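PDB 5VEO: ectonucleotide pyrophosphatase/phosphodiesterase family member 5 from Mus musculus, which probably hydrolyses phosphodiester or pyrophosphate bonds of nucleotide-type substrates as a zinc-dependent ectoenzyme of the NPP family. Local coordinates for residues Pro137-Pro142 with Asp164-Gly169. The protein carries 1 engineered substitution. Residues are numbered along the deposited sequence; the frame is centred on the assembly and turned at random. Where two conformers were deposited one is given.
Sequences PTYYLP and DPINLG
Tyr139 and Asp164 show how one tyrosine can tie an edge strand to a loop two strands away. The phenol oxygen OH of Tyr139 donates to the carbonyl O of Asp164 at 2.6 Å. The donor approaches at 138° to the C=O and lies 18° off the carbonyl plane. A water closes the ring of bonds: it donates to Tyr139 OH and accepts from Asp164 N, 3.0 Å from that nitrogen, so the hydroxyl donates one hydrogen bond and accepts another, holding the carbonyl of Asp164 directly and its N-H by way of the water. The grip is thus on the backbone of the aspartate.

Further along the same ring edge, CG2 of Ile166 lies 3.4 Å from Tyr139 CD2, close to the ring plane. With CG1 of Ile166 set between N and C (chi1 64°), CG2 lies beside the backbone N, where it meets this edge. The ring also stacks with Trp159 of helix 149-160, which Ile166 touches too. A phenylalanine at Tyr139 would probably keep the apolar edge contact but leave the carbonyl of Asp164 and the water without their hydroxyl partner.

Strand 120-123 separates 139-140 from 168-173 in the sheet, and the chain passes between the two segments through helix 149-160: a parallel beta-alpha-beta crossover at the margin of the alkaline phosphatase-like alpha/beta core.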
loop_
_atom_site.group_PDB
_atom_site.type_symbol
_atom_site.label_atom_id
_atom_site.label_comp_id
_atom_site.label_asym_id
_atom_site.label_seq_id
_atom_site.Cartn_x
_atom_site.Cartn_y
_atom_site.Cartn_z
ATOM N N PRO A 137 4.995 17.431 -3.181
ATOM C CA PRO A 137 4.594 17.481 -4.592
ATOM C C PRO A 137 4.250 18.914 -4.987
ATOM O O PRO A 137 3.749 19.697 -4.176
ATOM C CB PRO A 137 3.362 16.567 -4.646
ATOM C CG PRO A 137 3.456 15.710 -3.400
ATOM C CD PRO A 137 4.039 16.651 -2.377
ATOM N N THR A 138 4.511 19.247 -6.250
ATOM C CA THR A 138 4.206 20.591 -6.754
ATOM C C THR A 138 2.785 21.006 -6.411
ATOM O O THR A 138 2.539 22.140 -5.971
ATOM C CB THR A 138 4.394 20.636 -8.262
ATOM O OG1 THR A 138 5.656 20.058 -8.592
ATOM C CG2 THR A 138 4.300 22.097 -8.775
ATOM N N TYR A 139 1.831 20.083 -6.607
ATOM C CA TYR A 139 0.440 20.261 -6.233
ATOM C C TYR A 139 0.012 19.092 -5.366
ATOM O O TYR A 139 0.302 17.937 -5.700
ATOM C CB TYR A 139 -0.492 20.309 -7.449
ATOM C CG TYR A 139 -0.124 21.282 -8.568
ATOM C CD1 TYR A 139 -0.516 22.604 -8.506
ATOM C CD2 TYR A 139 0.568 20.860 -9.692
ATOM C CE1 TYR A 139 -0.214 23.487 -9.517
ATOM C CE2 TYR A 139 0.880 21.746 -10.727
ATOM C CZ TYR A 139 0.479 23.055 -10.626
ATOM O OH TYR A 139 0.779 23.949 -11.646
ATOM N N TYR A 140 -0.719 19.374 -4.292
ATOM C CA TYR A 140 -1.243 18.289 -3.466
ATOM C C TYR A 140 -2.448 18.779 -2.678
ATOM O O TYR A 140 -2.644 19.986 -2.470
ATOM C CB TYR A 140 -0.175 17.729 -2.514
ATOM C CG TYR A 140 0.225 18.674 -1.416
ATOM C CD1 TYR A 140 -0.416 18.653 -0.189
ATOM C CD2 TYR A 140 1.250 19.593 -1.605
ATOM C CE1 TYR A 140 -0.055 19.543 0.832
ATOM C CE2 TYR A 140 1.613 20.492 -0.594
ATOM C CZ TYR A 140 0.964 20.450 0.618
ATOM O OH TYR A 140 1.324 21.338 1.615
ATOM N N LEU A 141 -3.234 17.837 -2.234
ATOM C CA LEU A 141 -4.363 18.096 -1.350
ATOM C C LEU A 141 -4.045 17.663 0.076
ATOM O O LEU A 141 -3.567 16.542 0.285
ATOM C CB LEU A 141 -5.610 17.356 -1.832
ATOM C CG LEU A 141 -6.008 17.522 -3.308
ATOM C CD1 LEU A 141 -7.273 16.721 -3.637
ATOM C CD2 LEU A 141 -6.184 19.002 -3.672
ATOM N N PRO A 142 -4.307 18.485 1.089
ATOM C CA PRO A 142 -4.294 17.976 2.466
ATOM C C PRO A 142 -5.218 16.776 2.600
ATOM O O PRO A 142 -6.337 16.782 2.094
ATOM C CB PRO A 142 -4.797 19.174 3.280
ATOM C CG PRO A 142 -4.464 20.347 2.429
ATOM C CD PRO A 142 -4.758 19.879 1.043
ATOM N N ASP A 164 0.991 25.411 -15.676
ATOM C CA ASP A 164 2.241 24.711 -15.353
ATOM C C ASP A 164 1.858 23.268 -15.054
ATOM O O ASP A 164 1.628 22.906 -13.897
ATOM C CB ASP A 164 2.981 25.311 -14.155
ATOM C CG ASP A 164 4.178 24.456 -13.713
ATOM O OD1 ASP A 164 4.657 23.613 -14.504
ATOM O OD2 ASP A 164 4.641 24.623 -12.563
ATOM N N PRO A 165 1.774 22.424 -16.060
ATOM C CA PRO A 165 1.136 21.120 -15.867
ATOM C C PRO A 165 2.071 20.054 -15.324
ATOM O O PRO A 165 3.292 20.091 -15.493
ATOM C CB PRO A 165 0.672 20.770 -17.286
ATOM C CG PRO A 165 1.708 21.375 -18.156
ATOM C CD PRO A 165 2.080 22.677 -17.477
ATOM N N ILE A 166 1.445 19.058 -14.679
ATOM C CA ILE A 166 2.180 17.923 -14.146
ATOM C C ILE A 166 2.404 16.890 -15.236
ATOM O O ILE A 166 1.617 16.751 -16.189
ATOM C CB ILE A 166 1.448 17.288 -12.937
ATOM C CG1 ILE A 166 0.092 16.685 -13.347
ATOM C CG2 ILE A 166 1.292 18.318 -11.829
ATOM C CD1 ILE A 166 -0.592 15.837 -12.241
ATOM N N ASN A 167 3.499 16.166 -15.096
ATOM C CA ASN A 167 3.712 14.957 -15.876
ATOM C C ASN A 167 3.417 13.702 -15.082
ATOM O O ASN A 167 3.388 12.624 -15.675
ATOM C CB ASN A 167 5.151 14.851 -16.385
ATOM C CG ASN A 167 6.166 14.749 -15.266
ATOM O OD1 ASN A 167 5.889 15.109 -14.143
ATOM N ND2 ASN A 167 7.357 14.264 -15.582
ATOM N N LEU A 168 3.243 13.821 -13.765
ATOM C CA LEU A 168 3.146 12.666 -12.870
ATOM C C LEU A 168 2.076 12.965 -11.838
ATOM O O LEU A 168 2.190 13.940 -11.075
ATOM C CB LEU A 168 4.482 12.390 -12.189
ATOM C CG LEU A 168 4.469 11.378 -11.055
ATOM C CD1 LEU A 168 4.050 10.026 -11.619
ATOM C CD2 LEU A 168 5.827 11.315 -10.418
ATOM N N GLY A 169 1.023 12.162 -11.837
ATOM C CA GLY A 169 -0.069 12.314 -10.896
ATOM C C GLY A 169 -0.308 11.048 -10.086
ATOM O O GLY A 169 -0.052 9.933 -10.552
HETATM O O HOH W 1 -0.455 26.142 -13.163
#